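Local coordinates for type III export protein PSCG (Pseudomonas aeruginosa, PDB 2UWJ) that acts with PscE as a type III secretion chaperone that keeps the needle protein PscF from polymerising too early in the cytoplasm, at residues Asp2-Leu5 / Ile6-Ala10; Leu12-Ala15 / Gly16-Gln19; Gln52-Tyr55 / Gln56-Leu59. One frame throughout, in Å; residues are numbered along the deposited sequence.

Interaction 1: Asp2-Leu5 / Ile6-Ala10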
ATOM      1  N   ASP C   2      12.357 -12.782   8.562  1.00 73.32           N
ATOM      2  CA  ASP C   2      13.035 -11.607   9.102  1.00 72.31           C
ATOM      3  C   ASP C   2      13.546 -10.670   8.048  1.00 71.13           C
ATOM      4  O   ASP C   2      14.640 -10.837   7.512  1.00 72.79           O
ATOM      5  CB  ASP C   2      14.195 -11.991   9.993  1.00 72.88           C
ATOM      6  CG  ASP C   2      13.838 -11.898  11.436  1.00 79.89           C
ATOM      7  OD1 ASP C   2      13.395 -10.802  11.860  1.00 84.19           O
ATOM      8  OD2 ASP C   2      13.993 -12.917  12.144  1.00 81.31           O
ATOM      9  N   THR C   3      12.740  -9.648   7.817  1.00 66.82           N
ATOM     10  CA  THR C   3      12.951  -8.581   6.840  1.00 65.07           C
ATOM     11  C   THR C   3      11.482  -8.359   6.552  1.00 60.44           C
ATOM     12  O   THR C   3      11.007  -7.237   6.343  1.00 55.42           O
ATOM     13  CB  THR C   3      13.693  -9.042   5.539  1.00 65.87           C
ATOM     14  OG1 THR C   3      13.708  -7.958   4.595  1.00 72.17           O
ATOM     15  CG2 THR C   3      13.012 -10.269   4.902  1.00 69.83           C
ATOM     16  N   SER C   4      10.770  -9.480   6.569  1.00 55.69           N
ATOM     17  CA  SER C   4       9.351  -9.452   6.392  1.00 51.69           C
ATOM     18  C   SER C   4       8.893  -8.945   7.761  1.00 48.88           C
ATOM     19  O   SER C   4       8.019  -8.078   7.835  1.00 38.62           O
ATOM     20  CB  SER C   4       8.802 -10.851   6.139  1.00 53.87           C
ATOM     21  OG  SER C   4       7.400 -10.852   6.341  1.00 58.32           O
ATOM     22  N   LEU C   5       9.490  -9.475   8.832  1.00 44.12           N
ATOM     23  CA  LEU C   5       9.119  -9.028  10.189  1.00 41.65           C
ATOM     24  C   LEU C   5       9.641  -7.589  10.483  1.00 35.82           C
ATOM     25  O   LEU C   5       8.969  -6.814  11.182  1.00 31.08           O
ATOM     26  CB  LEU C   5       9.629 -10.021  11.234  1.00 39.58           C
ATOM     27  CG  LEU C   5       8.934  -9.965  12.590  1.00 39.77           C
ATOM     28  CD1 LEU C   5       7.451 -10.154  12.443  1.00 36.44           C
ATOM     29  CD2 LEU C   5       9.511 -11.035  13.495  1.00 43.62           C
ATOM     30  N   ILE C   6      10.827  -7.240   9.973  1.00 32.74           N
ATOM     31  CA  ILE C   6      11.345  -5.877  10.137  1.00 33.55           C
ATOM     32  C   ILE C   6      10.321  -4.881   9.494  1.00 34.53           C
ATOM     33  O   ILE C   6      10.034  -3.811  10.048  1.00 28.17           O
ATOM     34  CB  ILE C   6      12.668  -5.621   9.375  1.00 36.73           C
ATOM     35  CG1 ILE C   6      13.769  -6.615   9.788  1.00 41.39           C
ATOM     36  CG2 ILE C   6      13.079  -4.168   9.569  1.00 28.35           C
ATOM     37  CD1 ILE C   6      13.980  -6.714  11.214  1.00 48.02           C
ATOM     38  N   ARG C   7       9.807  -5.220   8.305  1.00 29.15           N
ATOM     39  CA  ARG C   7       8.851  -4.343   7.632  1.00 29.68           C
ATOM     40  C   ARG C   7       7.558  -4.289   8.413  1.00 28.52           C
ATOM     41  O   ARG C   7       6.965  -3.225   8.546  1.00 25.92           O
ATOM     42  CB  ARG C   7       8.540  -4.796   6.189  1.00 33.09           C
ATOM     43  CG  ARG C   7       7.564  -3.788   5.531  1.00 45.72           C
ATOM     44  CD  ARG C   7       6.907  -4.305   4.264  1.00 60.78           C
ATOM     45  NE  ARG C   7       7.740  -4.102   3.084  1.00 69.23           N
ATOM     46  CZ  ARG C   7       8.596  -4.992   2.612  1.00 67.79           C
ATOM     47  NH1 ARG C   7       8.727  -6.166   3.214  1.00 66.74           N
ATOM     48  NH2 ARG C   7       9.339  -4.681   1.554  1.00 72.55           N
ATOM     49  N   GLU C   8       7.112  -5.424   8.949  1.00 26.45           N
ATOM     50  CA  GLU C   8       5.873  -5.394   9.708  1.00 27.57           C
ATOM     51  C   GLU C   8       5.993  -4.580  11.003  1.00 26.80           C
ATOM     52  O   GLU C   8       5.040  -3.903  11.414  1.00 23.59           O
ATOM     53  CB  GLU C   8       5.408  -6.827  10.000  1.00 31.37           C
ATOM     54  CG  GLU C   8       4.995  -7.483   8.677  1.00 44.57           C
ATOM     55  CD  GLU C   8       4.635  -8.923   8.850  1.00 55.70           C
ATOM     56  OE1 GLU C   8       3.420  -9.234   8.847  1.00 60.37           O
ATOM     57  OE2 GLU C   8       5.576  -9.726   9.012  1.00 54.25           O
ATOM     58  N   LEU C   9       7.150  -4.654  11.652  1.00 25.28           N
ATOM     59  CA  LEU C   9       7.363  -3.888  12.887  1.00 25.38           C
ATOM     60  C   LEU C   9       7.382  -2.409  12.515  1.00 24.09           C
ATOM     61  O   LEU C   9       6.829  -1.587  13.243  1.00 23.18           O
ATOM     62  CB  LEU C   9       8.685  -4.238  13.556  1.00 25.50           C
ATOM     63  CG  LEU C   9       8.573  -5.505  14.412  1.00 31.62           C
ATOM     64  CD1 LEU C   9       9.992  -5.999  14.723  1.00 35.73           C
ATOM     65  CD2 LEU C   9       7.783  -5.183  15.707  1.00 26.77           C
ATOM     66  N   ALA C  10       8.013  -2.068  11.390  1.00 24.75           N
ATOM     67  CA  ALA C  10       8.012  -0.641  10.984  1.00 25.95           C
ATOM     68  C   ALA C  10       6.569  -0.160  10.730  1.00 24.48           C
ATOM     69  O   ALA C  10       6.225   0.996  11.034  1.00 23.09           O
ATOM     70  CB  ALA C  10       8.865  -0.425   9.706  1.00 24.08           C
TER
HETATM   71  O   HOH W   1       6.475  -7.820   5.171  1.00 49.96           O
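Ser4 and Glu8 meet one turn apart through their torsions: Ser4 OG lies anti to its own N (chi1 164°), while Glu8 CG lies anti to its carbonyl carbon (chi1 -68°) and the chain then runs on extended back toward the N-terminus. Together they bring Ser4 OG within 3.4 Å of Glu8 OE2, a weak hydrogen bond from the hydroxyl to the carboxylate. The partner that matters more to this carboxylate is Arg26 of the PscE chain, which makes a salt bridge with the same OE2; Leu5 CD1 lies 3.9 Å from that oxygen, its side chain crossing that of Glu8 at about a right angle.

The main chain of the first turn of helix 4-17 is bonded Arg7 N to Thr3 O (3.1 Å), Glu8 N to Ser4 O and Leu9 N to Leu5 O (2.9 Å). A water donates to Ser4 O at 3.1 Å and weakly accepts from Arg7 NH1. Arg7 bends at chi3, and its NH2 is taken up by the backbone of another protein chain. Ile6 lays CG1 against Thr3 CA at 3.6 Å and packs on Trp31 and Leu32 of helix 22-34, while Leu5 and Leu9 rest on Leu27 of PscE.

Thr3 holds the N-cap position without a side-chain cap. The chemistry is therefore that of a helix start where Arg7 and Glu8 find their stronger partners in other chains: Glu8 would probably keep its negative charge beside Arg26 of PscE, with Ser4 as a minor second donor.

Interaction 2: Leu12-Ala15 / Gly16-Gln19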
ATOM      1  N   LEU C  12       3.794  -1.484  12.077  1.00 22.85           N
ATOM      2  CA  LEU C  12       3.117  -1.410  13.365  1.00 21.89           C
ATOM      3  C   LEU C  12       3.503  -0.074  14.034  1.00 19.98           C
ATOM      4  O   LEU C  12       2.657   0.608  14.580  1.00 22.33           O
ATOM      5  CB  LEU C  12       3.555  -2.561  14.290  1.00 20.54           C
ATOM      6  CG  LEU C  12       2.836  -3.902  14.012  1.00 21.75           C
ATOM      7  CD1 LEU C  12       3.651  -5.083  14.683  1.00 19.62           C
ATOM      8  CD2 LEU C  12       1.380  -3.795  14.522  1.00 24.20           C
ATOM      9  N   ALA C  13       4.785   0.285  13.998  1.00 20.24           N
ATOM     10  CA  ALA C  13       5.219   1.523  14.649  1.00 23.14           C
ATOM     11  C   ALA C  13       4.523   2.766  14.027  1.00 23.11           C
ATOM     12  O   ALA C  13       4.092   3.686  14.746  1.00 21.93           O
ATOM     13  CB  ALA C  13       6.751   1.674  14.537  1.00 21.05           C
ATOM     14  N   LEU C  14       4.437   2.784  12.694  1.00 22.36           N
ATOM     15  CA  LEU C  14       3.798   3.927  12.025  1.00 21.14           C
ATOM     16  C   LEU C  14       2.324   3.988  12.401  1.00 22.61           C
ATOM     17  O   LEU C  14       1.818   5.043  12.779  1.00 22.34           O
ATOM     18  CB  LEU C  14       3.965   3.783  10.513  1.00 23.33           C
ATOM     19  CG  LEU C  14       3.385   5.014   9.780  1.00 23.52           C
ATOM     20  CD1 LEU C  14       4.184   6.278  10.194  1.00 22.54           C
ATOM     21  CD2 LEU C  14       3.496   4.758   8.257  1.00 28.15           C
ATOM     22  N   ALA C  15       1.618   2.847  12.329  1.00 23.00           N
ATOM     23  CA  ALA C  15       0.190   2.823  12.685  1.00 27.56           C
ATOM     24  C   ALA C  15       0.053   3.271  14.131  1.00 26.97           C
ATOM     25  O   ALA C  15      -0.808   4.068  14.468  1.00 30.56           O
ATOM     26  CB  ALA C  15      -0.412   1.392  12.511  1.00 26.72           C
ATOM     27  N   GLY C  16       0.916   2.751  14.990  1.00 27.59           N
ATOM     28  CA  GLY C  16       0.886   3.099  16.399  1.00 23.59           C
ATOM     29  C   GLY C  16       1.214   4.560  16.733  1.00 22.29           C
ATOM     30  O   GLY C  16       0.703   5.121  17.722  1.00 23.91           O
ATOM     31  N   SER C  17       2.038   5.180  15.913  1.00 20.93           N
ATOM     32  CA  SER C  17       2.425   6.582  16.132  1.00 21.88           C
ATOM     33  C   SER C  17       1.205   7.508  15.993  1.00 20.28           C
ATOM     34  O   SER C  17       1.266   8.633  16.465  1.00 22.32           O
ATOM     35  CB  SER C  17       3.504   7.030  15.115  1.00 19.99           C
ATOM     36  OG  SER C  17       2.987   7.123  13.773  1.00 23.72           O
ATOM     37  N   GLY C  18       0.154   7.058  15.312  1.00 23.04           N
ATOM     38  CA  GLY C  18      -1.038   7.879  15.134  1.00 23.08           C
ATOM     39  C   GLY C  18      -2.131   7.462  16.121  1.00 25.31           C
ATOM     40  O   GLY C  18      -3.231   8.057  16.143  1.00 23.21           O
ATOM     41  N   GLN C  19      -1.849   6.447  16.932  1.00 22.57           N
ATOM     42  CA  GLN C  19      -2.851   5.968  17.906  1.00 23.44           C
ATOM     43  C   GLN C  19      -2.317   5.909  19.338  1.00 22.61           C
ATOM     44  O   GLN C  19      -2.559   4.961  20.094  1.00 26.70           O
ATOM     45  CB  GLN C  19      -3.433   4.615  17.474  1.00 25.02           C
ATOM     46  CG  GLN C  19      -4.197   4.745  16.161  1.00 31.20           C
ATOM     47  CD  GLN C  19      -5.103   3.571  15.873  1.00 35.15           C
ATOM     48  OE1 GLN C  19      -5.802   3.100  16.754  1.00 34.51           O
ATOM     49  NE2 GLN C  19      -5.108   3.105  14.614  1.00 36.36           N
TER
HETATM   50  O   HOH W   2      -3.182   4.263  12.800  1.00 26.54           O
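Ser17 OG gives its proton to Leu14 O in a short 2.6 Å hydrogen bond, folding back onto the last turn of helix 4-17. With chi1 at 69° the hydroxyl sits between its own N and carbonyl carbon, and from there it meets the Leu14 oxygen only 17° away from the carbonyl plane. The same hydroxyl is hydrogen-bonded to Ser47 OG of helix 38-51, so this buried group has a partner in its own helix and one in another. Leu14 CD1 lies 3.9 Å from Ser17 OG, and the Leu14 side chain packs on Leu43.

The backbone donors are settled one by one. Gly16 N bonds to Leu12 O at 2.8 Å. Ser17 N divides itself: its main bond goes to Ala13 O at 2.8 Å, with a weak second one to Leu14 O. After Ser17 the pattern shifts to i to i+3 bonds, Gly18 N to Ala15 O at 3.3 Å and Gln19 N to Gly16 O.

Ala15 O has a second donor in a water 2.9 Å away, which in turn accepts from Gln19 NE2. Gln19 reaches it on a chain extended beyond CG, whose CG lies 3.8 Å from Ala15 O. Beyond these residues, Gly18 makes backbone hydrogen bonds with another protein chain, and Ala15 and Gln19 pack on Glu9 of PscE.

Carbonyls that the helix leaves behind at its C-terminal end are thus met by a serine hydroxyl, a 3-10-like bond and a water-bridged amide, consistent with a helix end that is buried against other chains.

Interaction 3: Gln52-Tyr55 / Gln56-Leu59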
ATOM      1  N   GLN C  52       1.890  13.930  18.835  1.00 23.57           N
ATOM      2  CA  GLN C  52       1.805  14.258  20.269  1.00 28.00           C
ATOM      3  C   GLN C  52       1.697  15.782  20.426  1.00 29.15           C
ATOM      4  O   GLN C  52       1.621  16.299  21.552  1.00 28.04           O
ATOM      5  CB  GLN C  52       3.087  13.861  21.006  1.00 24.56           C
ATOM      6  CG  GLN C  52       3.271  12.418  21.108  1.00 26.31           C
ATOM      7  CD  GLN C  52       4.562  12.064  21.809  1.00 34.45           C
ATOM      8  OE1 GLN C  52       4.715  12.278  23.024  1.00 27.96           O
ATOM      9  NE2 GLN C  52       5.502  11.500  21.055  1.00 30.02           N
ATOM     10  N   GLY C  53       1.759  16.500  19.307  1.00 25.54           N
ATOM     11  CA  GLY C  53       1.757  17.959  19.364  1.00 26.48           C
ATOM     12  C   GLY C  53       3.152  18.530  19.646  1.00 27.83           C
ATOM     13  O   GLY C  53       3.293  19.736  19.882  1.00 25.57           O
ATOM     14  N   ARG C  54       4.202  17.704  19.592  1.00 24.32           N
ATOM     15  CA  ARG C  54       5.576  18.181  19.863  1.00 24.24           C
ATOM     16  C   ARG C  54       6.184  18.624  18.569  1.00 26.46           C
ATOM     17  O   ARG C  54       7.143  17.983  18.029  1.00 23.28           O
ATOM     18  CB  ARG C  54       6.393  17.049  20.455  1.00 24.25           C
ATOM     19  CG  ARG C  54       5.947  16.685  21.853  1.00 33.91           C
ATOM     20  CD  ARG C  54       7.261  16.300  22.535  1.00 45.10           C
ATOM     21  NE  ARG C  54       7.183  14.931  22.881  1.00 36.93           N
ATOM     22  CZ  ARG C  54       8.157  14.121  23.261  1.00 37.06           C
ATOM     23  NH1 ARG C  54       9.441  14.472  23.393  1.00 34.38           N
ATOM     24  NH2 ARG C  54       7.772  12.891  23.496  1.00 29.73           N
ATOM     25  N   TYR C  55       5.619  19.699  18.046  1.00 22.56           N
ATOM     26  CA  TYR C  55       5.995  20.222  16.739  1.00 25.06           C
ATOM     27  C   TYR C  55       7.422  20.721  16.574  1.00 27.86           C
ATOM     28  O   TYR C  55       8.030  20.507  15.496  1.00 22.20           O
ATOM     29  CB  TYR C  55       5.023  21.356  16.298  1.00 23.84           C
ATOM     30  CG  TYR C  55       3.535  20.967  16.369  1.00 29.01           C
ATOM     31  CD1 TYR C  55       3.038  19.872  15.626  1.00 26.83           C
ATOM     32  CD2 TYR C  55       2.631  21.649  17.242  1.00 27.75           C
ATOM     33  CE1 TYR C  55       1.696  19.435  15.736  1.00 26.26           C
ATOM     34  CE2 TYR C  55       1.285  21.224  17.351  1.00 25.67           C
ATOM     35  CZ  TYR C  55       0.826  20.126  16.602  1.00 29.23           C
ATOM     36  OH  TYR C  55      -0.488  19.727  16.691  1.00 30.39           O
ATOM     37  N   GLN C  56       7.929  21.444  17.588  1.00 25.79           N
ATOM     38  CA  GLN C  56       9.284  21.971  17.543  1.00 24.21           C
ATOM     39  C   GLN C  56      10.312  20.836  17.524  1.00 25.77           C
ATOM     40  O   GLN C  56      11.294  20.896  16.801  1.00 24.21           O
ATOM     41  CB  GLN C  56       9.533  22.949  18.727  1.00 31.85           C
ATOM     42  CG  GLN C  56       9.043  24.390  18.425  1.00 40.40           C
ATOM     43  CD  GLN C  56       9.862  25.108  17.318  1.00 51.07           C
ATOM     44  OE1 GLN C  56      10.797  24.537  16.708  1.00 52.27           O
ATOM     45  NE2 GLN C  56       9.510  26.372  17.062  1.00 50.96           N
ATOM     46  N   GLU C  57      10.091  19.803  18.315  1.00 21.53           N
ATOM     47  CA  GLU C  57      11.037  18.694  18.309  1.00 26.59           C
ATOM     48  C   GLU C  57      10.978  17.954  16.943  1.00 27.45           C
ATOM     49  O   GLU C  57      12.019  17.536  16.422  1.00 28.28           O
ATOM     50  CB  GLU C  57      10.746  17.734  19.461  1.00 25.44           C
ATOM     51  CG  GLU C  57      10.961  18.402  20.885  1.00 32.89           C
ATOM     52  CD  GLU C  57      10.305  17.543  21.953  1.00 33.15           C
ATOM     53  OE1 GLU C  57      10.905  16.546  22.408  1.00 34.88           O
ATOM     54  OE2 GLU C  57       9.146  17.870  22.282  1.00 32.13           O
ATOM     55  N   ALA C  58       9.782  17.797  16.368  1.00 23.18           N
ATOM     56  CA  ALA C  58       9.689  17.136  15.053  1.00 22.25           C
ATOM     57  C   ALA C  58      10.441  17.987  14.039  1.00 25.12           C
ATOM     58  O   ALA C  58      11.161  17.455  13.190  1.00 24.64           O
ATOM     59  CB  ALA C  58       8.191  16.918  14.626  1.00 23.32           C
ATOM     60  N   LEU C  59      10.342  19.311  14.167  1.00 22.40           N
ATOM     61  CA  LEU C  59      10.998  20.218  13.236  1.00 24.14           C
ATOM     62  C   LEU C  59      12.523  20.262  13.393  1.00 20.99           C
ATOM     63  O   LEU C  59      13.207  20.744  12.513  1.00 23.16           O
ATOM     64  CB  LEU C  59      10.426  21.641  13.349  1.00 27.29           C
ATOM     65  CG  LEU C  59       9.140  21.889  12.536  1.00 26.47           C
ATOM     66  CD1 LEU C  59       8.552  23.244  13.031  1.00 29.33           C
ATOM     67  CD2 LEU C  59       9.444  21.943  10.959  1.00 22.41           C
TER
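The backbone of Arg54 makes an inverse gamma turn, Tyr55 N bonding weakly to Gly53 O, and helix 55-59 then opens with Ala58 N on Arg54 O (3.1 Å) and Leu59 N on Tyr55 O (2.9 Å). Arg54 and Glu57 carry the side-chain contact. Their chains cross obliquely, and Arg54 NH1 forms a salt bridge to Glu57 OE1 at 2.7 Å, on the syn side of that oxygen. Arg54 CD and Glu57 OE2 come too close in the model, however, so the detailed pose of the pair is doubtful. Bends at chi2 and chi3 swing the arginine back so that its NH2 also donates to Gln52 OE1, 3.2 Å away and almost straight (174°). Both acceptors lie at the guanidinium edge and would limit its rotation.

Away from these charges, Gly53 O lies over one face of the Tyr55 ring, toward its rim, and the ring stacks with His80. Leu59 CB lies 3.4 Å from Tyr55 O, and its side chain continues onto Phe74 and Cys77 of helix 71-80. Ala58 reaches both Cys77 and Leu49. Gly53, at positive phi, completes a Schellman motif ending helix 38-51.

One exposed arginine thus joins the end of one helix to the start of the next, with a charged partner ahead and a neutral amide behind.

Overall arrangement
All three contacts are local, follow one another along the chain, and lie within an all-helical chaperone whose family belongs to the TPR clan. Interactions 1 and 2 share helix 4-17, one at its start and the other at its end, their centres about 14 Å apart. Interaction 3 comes later, at the turn from helix 38-51 into helix 55-59; its centre is about 16 Å from that of interaction 2, with nearest atoms about 6 Å apart, and about 27 Å from that of interaction 1. Side chains of both interactions 2 and 3 touch helix 38-51. The first helix thus serves PscE and another partner chain, whereas the 52-59 turn, touched by no other chain of the assembly, joins helices within the chain.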